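Local coordinates for protein A-adding tRNA nucleotidyltransferase (Aquifex aeolicus, PDB 4WBY) that adds the terminal adenosine to tRNA ending in CC, using ATP and magnesium to complete the CCA end, at residues R253-W258 with V338-M343; I277-L282 with E302-M307. One frame throughout, in Å; residues are numbered along the deposited sequence.

Contact 1. Residues R253-W258 with V338-M343; sequences RKVVDW and VLLLLM
Val255 reaches across to both Leu340 and Met343, and its two methyls carry most of the aliphatic packing. Val255 CG1, held anti to the backbone N (chi1 170°), lies 3.7 Å from Leu340 CD2 and also comes near the Leu340 CB. Val255 CG2 lies 4.0 Å from Met343 CB, and CG1 touches the same methionine chain. The valine thus fills the angle between two side chains one helical turn apart, and the backbones draw close here, Val255 CA being 6.6 Å from Leu340 CA.

The second kind of interaction is Met-aromatic. Met343 is extended until chi3, where a bend (62°) brings its methyl back over the benzene half of the Trp258 indole. Met343 CE makes an off-centre CH-pi contact, 4.2 Å from the centroid of the Trp258 six-membered ring, while Met343 SD approaches obliquely, 3.7 Å from Trp258 CZ3. No hydrogen bond crosses, so the join is wholly apolar.

The contact joins helix 243-262 to helix 336-342 and, through Met343, to the chain that follows it. Helix 349-359 packs alongside, with Ile352 on Met343 and Glu357 on Trp258, while helix 271-278 adds Leu273 against Leu340.

Contact 2. Residues I277-L282 with E302-M307; sequences ILISNL and ETYKFM
Ser280 and Met307 mark the nearest backbone approach, 8.1 Å between their CA atoms, and at this spacing no hydrogen bond joins the two backbones directly. Ile279 is the first residue after helix 271-278 to leave helical angles, and a type I beta turn runs from Ile279 to Leu282; residues 302-307 are continuous helix. Here Ile277 O accepts twice, from the Ser280 backbone N and from Ser280 OG at 2.7 Å, the latter tilted 19° from the carbonyl plane, which helps orient the serine hydroxyl.

Ser280 CB meets the methionine: Met307 bends at chi3 (72°) and sets its CE 3.6 Å from Ser280 CB. Ile279 CD1 lies obliquely against the Tyr304 ring, 3.9 Å from Tyr304 CE1. Tyr304 OH donates to a water 2.6 Å away, which in turn donates to Ile279 O and Leu282 O, bridging the first and last residues of the turn. A phenylalanine in place of Tyr304 would probably keep the packing on Ile279 but leave this water without its hydroxyl donor. Lys308 NZ also bonds Ser280 O and Leu282 O.

A type I turn following helix 271-278 is thus linked to helix 298-309 by Tyr304 through the water and by Lys308, in the all-helical part of this tRNA nucleotidyltransferase, away from the ATP site.

Overall arrangement
Both contacts lie in the helical region of the chain, their centres about 15 Å apart, away from the ATP and magnesium sites; contact 2 is nested within the loop that contact 1 closes. Contact 1 joins helices 243-262 and 336-342, contact 2 helices 271-278 and 298-309. They touch through helix 336-342: Leu341 packs against Ile277 and Thr303, and Val338 against Thr303 and Phe306. Each uses a methionine bent near its end, but burial and chemistry differ. Contact 1 is purely apolar, and of its touching residues only Trp258 is partly exposed. In contact 2 Ser280 and Met307 both are, and apolar packing mixes with a water bridge to turn carbonyls.

Contact 1. Residues R253-W258 with V338-M343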
loop_
_atom_site.group_PDB
_atom_site.type_symbol
_atom_site.label_atom_id
_atom_site.label_comp_id
_atom_site.label_asym_id
_atom_site.label_seq_id
_atom_site.Cartn_x
_atom_site.Cartn_y
_atom_site.Cartn_z
ATOM N N ARG A 253 -6.910 -4.291 -14.494
ATOM C CA ARG A 253 -5.481 -4.566 -14.370
ATOM C C ARG A 253 -4.779 -4.510 -15.732
ATOM O O ARG A 253 -3.676 -3.981 -15.846
ATOM C CB ARG A 253 -5.231 -5.916 -13.699
ATOM C CG ARG A 253 -3.746 -6.253 -13.587
ATOM C CD ARG A 253 -3.487 -7.394 -12.629
ATOM N NE ARG A 253 -3.958 -8.652 -13.190
ATOM C CZ ARG A 253 -3.836 -9.829 -12.590
ATOM N NH1 ARG A 253 -3.254 -9.912 -11.400
ATOM N NH2 ARG A 253 -4.295 -10.923 -13.184
ATOM N N LYS A 254 -5.425 -5.032 -16.771
ATOM C CA LYS A 254 -4.846 -4.955 -18.106
ATOM C C LYS A 254 -4.693 -3.501 -18.550
ATOM O O LYS A 254 -3.682 -3.134 -19.144
ATOM C CB LYS A 254 -5.692 -5.730 -19.121
ATOM C CG LYS A 254 -5.714 -7.234 -18.871
ATOM C CD LYS A 254 -6.551 -7.952 -19.917
ATOM C CE LYS A 254 -6.537 -9.458 -19.712
ATOM N NZ LYS A 254 -5.178 -10.031 -19.910
ATOM N N VAL A 255 -5.691 -2.676 -18.252
ATOM C CA VAL A 255 -5.658 -1.267 -18.643
ATOM C C VAL A 255 -4.569 -0.509 -17.882
ATOM O O VAL A 255 -3.810 0.274 -18.464
ATOM C CB VAL A 255 -7.029 -0.588 -18.410
ATOM C CG1 VAL A 255 -6.927 0.933 -18.574
ATOM C CG2 VAL A 255 -8.071 -1.165 -19.362
ATOM N N VAL A 256 -4.484 -0.761 -16.582
ATOM C CA VAL A 256 -3.501 -0.102 -15.733
ATOM C C VAL A 256 -2.072 -0.488 -16.113
ATOM O O VAL A 256 -1.176 0.362 -16.155
ATOM C CB VAL A 256 -3.754 -0.438 -14.244
ATOM C CG1 VAL A 256 -2.506 -0.193 -13.394
ATOM C CG2 VAL A 256 -4.949 0.351 -13.730
ATOM N N ASP A 257 -1.854 -1.769 -16.387
ATOM C CA ASP A 257 -0.526 -2.233 -16.769
ATOM C C ASP A 257 -0.114 -1.594 -18.093
ATOM O O ASP A 257 1.041 -1.191 -18.271
ATOM C CB ASP A 257 -0.488 -3.759 -16.873
ATOM C CG ASP A 257 -0.564 -4.448 -15.513
ATOM O OD1 ASP A 257 -0.369 -3.774 -14.474
ATOM O OD2 ASP A 257 -0.815 -5.669 -15.481
ATOM N N TRP A 258 -1.068 -1.486 -19.014
ATOM C CA TRP A 258 -0.811 -0.834 -20.294
ATOM C C TRP A 258 -0.462 0.642 -20.096
ATOM O O TRP A 258 0.521 1.138 -20.650
ATOM C CB TRP A 258 -2.024 -0.978 -21.218
ATOM C CG TRP A 258 -1.955 -0.122 -22.448
ATOM C CD1 TRP A 258 -1.326 -0.424 -23.622
ATOM C CD2 TRP A 258 -2.536 1.177 -22.627
ATOM N NE1 TRP A 258 -1.478 0.608 -24.520
ATOM C CE2 TRP A 258 -2.214 1.603 -23.933
ATOM C CE3 TRP A 258 -3.297 2.021 -21.811
ATOM C CZ2 TRP A 258 -2.630 2.834 -24.441
ATOM C CZ3 TRP A 258 -3.706 3.245 -22.317
ATOM C CH2 TRP A 258 -3.371 3.641 -23.618
ATOM N N VAL A 338 -10.582 8.803 -15.230
ATOM C CA VAL A 338 -11.837 8.596 -15.949
ATOM C C VAL A 338 -11.546 7.971 -17.315
ATOM O O VAL A 338 -12.293 7.111 -17.775
ATOM C CB VAL A 338 -12.643 9.915 -16.117
ATOM C CG1 VAL A 338 -13.901 9.681 -16.959
ATOM C CG2 VAL A 338 -13.007 10.485 -14.753
ATOM N N LEU A 339 -10.445 8.376 -17.946
ATOM C CA LEU A 339 -10.041 7.766 -19.212
ATOM C C LEU A 339 -9.824 6.261 -19.059
ATOM O O LEU A 339 -10.252 5.474 -19.905
ATOM C CB LEU A 339 -8.763 8.404 -19.749
ATOM C CG LEU A 339 -8.828 9.902 -20.008
ATOM C CD1 LEU A 339 -7.483 10.384 -20.521
ATOM C CD2 LEU A 339 -9.925 10.224 -21.003
ATOM N N LEU A 340 -9.152 5.860 -17.984
ATOM C CA LEU A 340 -8.868 4.444 -17.783
ATOM C C LEU A 340 -10.161 3.679 -17.486
ATOM O O LEU A 340 -10.347 2.556 -17.957
ATOM C CB LEU A 340 -7.832 4.261 -16.673
ATOM C CG LEU A 340 -6.493 4.940 -16.982
ATOM C CD1 LEU A 340 -5.444 4.666 -15.912
ATOM C CD2 LEU A 340 -5.980 4.547 -18.359
ATOM N N LEU A 341 -11.075 4.302 -16.747
ATOM C CA LEU A 341 -12.378 3.694 -16.488
ATOM C C LEU A 341 -13.156 3.486 -17.791
ATOM O O LEU A 341 -13.795 2.449 -17.987
ATOM C CB LEU A 341 -13.184 4.556 -15.514
ATOM C CG LEU A 341 -13.439 4.029 -14.099
ATOM C CD1 LEU A 341 -12.337 3.095 -13.608
ATOM C CD2 LEU A 341 -13.638 5.190 -13.137
ATOM N N LEU A 342 -13.083 4.469 -18.684
ATOM C CA LEU A 342 -13.758 4.385 -19.973
ATOM C C LEU A 342 -13.209 3.235 -20.810
ATOM O O LEU A 342 -13.932 2.649 -21.615
ATOM C CB LEU A 342 -13.634 5.713 -20.736
ATOM C CG LEU A 342 -14.571 6.826 -20.246
ATOM C CD1 LEU A 342 -14.098 8.180 -20.737
ATOM C CD2 LEU A 342 -16.014 6.587 -20.684
ATOM N N MET A 343 -11.938 2.897 -20.606
ATOM C CA MET A 343 -11.328 1.801 -21.349
ATOM C C MET A 343 -11.829 0.425 -20.919
ATOM O O MET A 343 -11.502 -0.573 -21.554
ATOM C CB MET A 343 -9.812 1.860 -21.221
ATOM C CG MET A 343 -9.218 3.013 -22.002
ATOM S SD MET A 343 -7.424 3.061 -21.934
ATOM C CE MET A 343 -7.002 1.504 -22.705
#

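Contact 2. Residues I277-L282 with E302-M307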
loop_
_atom_site.group_PDB
_atom_site.type_symbol
_atom_site.label_atom_id
_atom_site.label_comp_id
_atom_site.label_asym_id
_atom_site.label_seq_id
_atom_site.Cartn_x
_atom_site.Cartn_y
_atom_site.Cartn_z
ATOM N N ILE A 277 -14.026 0.705 -8.592
ATOM C CA ILE A 277 -14.777 -0.395 -9.199
ATOM C C ILE A 277 -15.445 -1.255 -8.116
ATOM O O ILE A 277 -16.616 -1.625 -8.245
ATOM C CB ILE A 277 -13.873 -1.276 -10.094
ATOM C CG1 ILE A 277 -13.387 -0.489 -11.320
ATOM C CG2 ILE A 277 -14.599 -2.541 -10.530
ATOM C CD1 ILE A 277 -14.505 0.179 -12.115
ATOM N N LEU A 278 -14.708 -1.557 -7.046
ATOM C CA LEU A 278 -15.244 -2.336 -5.928
ATOM C C LEU A 278 -16.519 -1.764 -5.320
ATOM O O LEU A 278 -17.432 -2.503 -4.970
ATOM C CB LEU A 278 -14.203 -2.445 -4.816
ATOM C CG LEU A 278 -13.305 -3.657 -4.686
ATOM C CD1 LEU A 278 -12.442 -3.419 -3.475
ATOM C CD2 LEU A 278 -14.120 -4.931 -4.542
ATOM N N ILE A 279 -16.579 -0.440 -5.194
ATOM C CA ILE A 279 -17.701 0.194 -4.511
ATOM C C ILE A 279 -18.705 0.780 -5.495
ATOM O O ILE A 279 -19.584 1.548 -5.114
ATOM C CB ILE A 279 -17.220 1.299 -3.542
ATOM C CG1 ILE A 279 -16.549 2.445 -4.311
ATOM C CG2 ILE A 279 -16.282 0.701 -2.479
ATOM C CD1 ILE A 279 -16.298 3.690 -3.485
ATOM N N SER A 280 -18.582 0.391 -6.758
ATOM C CA SER A 280 -19.373 0.994 -7.823
ATOM C C SER A 280 -20.855 0.631 -7.761
ATOM O O SER A 280 -21.652 1.242 -8.456
ATOM C CB SER A 280 -18.797 0.609 -9.186
ATOM O OG SER A 280 -18.913 -0.783 -9.424
ATOM N N ASN A 281 -21.239 -0.337 -6.935
ATOM C CA ASN A 281 -22.661 -0.663 -6.822
ATOM C C ASN A 281 -23.305 -0.116 -5.550
ATOM O O ASN A 281 -24.510 -0.257 -5.348
ATOM C CB ASN A 281 -22.874 -2.172 -6.907
ATOM C CG ASN A 281 -22.707 -2.696 -8.314
ATOM O OD1 ASN A 281 -23.039 -2.012 -9.284
ATOM N ND2 ASN A 281 -22.190 -3.910 -8.438
ATOM N N LEU A 282 -22.499 0.499 -4.691
ATOM C CA LEU A 282 -23.025 1.217 -3.536
ATOM C C LEU A 282 -23.822 2.438 -3.976
ATOM O O LEU A 282 -23.538 3.021 -5.022
ATOM C CB LEU A 282 -21.897 1.684 -2.616
ATOM C CG LEU A 282 -21.026 0.694 -1.853
ATOM C CD1 LEU A 282 -20.077 1.481 -0.970
ATOM C CD2 LEU A 282 -21.870 -0.257 -1.026
ATOM N N GLU A 302 -13.608 13.028 -6.919
ATOM C CA GLU A 302 -14.244 13.636 -8.079
ATOM C C GLU A 302 -14.533 12.580 -9.148
ATOM O O GLU A 302 -15.587 12.606 -9.786
ATOM C CB GLU A 302 -13.372 14.755 -8.651
ATOM C CG GLU A 302 -13.154 15.942 -7.703
ATOM C CD GLU A 302 -14.388 16.807 -7.486
ATOM O OE1 GLU A 302 -15.405 16.622 -8.192
ATOM O OE2 GLU A 302 -14.331 17.692 -6.605
ATOM N N THR A 303 -13.614 11.638 -9.343
ATOM C CA THR A 303 -13.866 10.580 -10.318
ATOM C C THR A 303 -15.035 9.704 -9.877
ATOM O O THR A 303 -15.841 9.289 -10.711
ATOM C CB THR A 303 -12.604 9.733 -10.563
ATOM O OG1 THR A 303 -11.685 10.519 -11.330
ATOM C CG2 THR A 303 -12.922 8.463 -11.351
ATOM N N TYR A 304 -15.157 9.435 -8.578
ATOM C CA TYR A 304 -16.316 8.682 -8.101
ATOM C C TYR A 304 -17.641 9.410 -8.359
ATOM O O TYR A 304 -18.599 8.804 -8.846
ATOM C CB TYR A 304 -16.180 8.362 -6.612
ATOM C CG TYR A 304 -17.367 7.594 -6.079
ATOM C CD1 TYR A 304 -17.550 6.251 -6.392
ATOM C CD2 TYR A 304 -18.322 8.220 -5.292
ATOM C CE1 TYR A 304 -18.659 5.555 -5.924
ATOM C CE2 TYR A 304 -19.421 7.540 -4.824
ATOM C CZ TYR A 304 -19.585 6.211 -5.135
ATOM O OH TYR A 304 -20.700 5.554 -4.662
ATOM N N LYS A 305 -17.698 10.704 -8.056
ATOM C CA LYS A 305 -18.912 11.474 -8.302
ATOM C C LYS A 305 -19.237 11.443 -9.790
ATOM O O LYS A 305 -20.401 11.271 -10.187
ATOM C CB LYS A 305 -18.747 12.913 -7.805
ATOM C CG LYS A 305 -20.000 13.792 -7.953
ATOM C CD LYS A 305 -19.719 15.180 -7.404
ATOM C CE LYS A 305 -20.957 16.048 -7.370
ATOM N NZ LYS A 305 -20.633 17.382 -6.793
ATOM N N PHE A 306 -18.205 11.579 -10.616
ATOM C CA PHE A 306 -18.364 11.551 -12.064
ATOM C C PHE A 306 -18.879 10.192 -12.530
ATOM O O PHE A 306 -19.781 10.112 -13.368
ATOM C CB PHE A 306 -17.036 11.886 -12.757
ATOM C CG PHE A 306 -17.182 12.178 -14.224
ATOM C CD1 PHE A 306 -17.165 11.155 -15.163
ATOM C CD2 PHE A 306 -17.360 13.480 -14.661
ATOM C CE1 PHE A 306 -17.320 11.430 -16.518
ATOM C CE2 PHE A 306 -17.502 13.771 -16.016
ATOM C CZ PHE A 306 -17.485 12.742 -16.949
ATOM N N MET A 307 -18.299 9.132 -11.981
ATOM C CA MET A 307 -18.702 7.764 -12.270
ATOM C C MET A 307 -20.198 7.598 -12.008
ATOM O O MET A 307 -20.917 7.005 -12.817
ATOM C CB MET A 307 -17.869 6.766 -11.426
ATOM C CG MET A 307 -17.987 5.315 -11.881
ATOM S SD MET A 307 -16.969 4.151 -10.956
ATOM C CE MET A 307 -17.847 4.103 -9.397
HETATM O O HOH W 1 -21.262 3.401 -5.935
#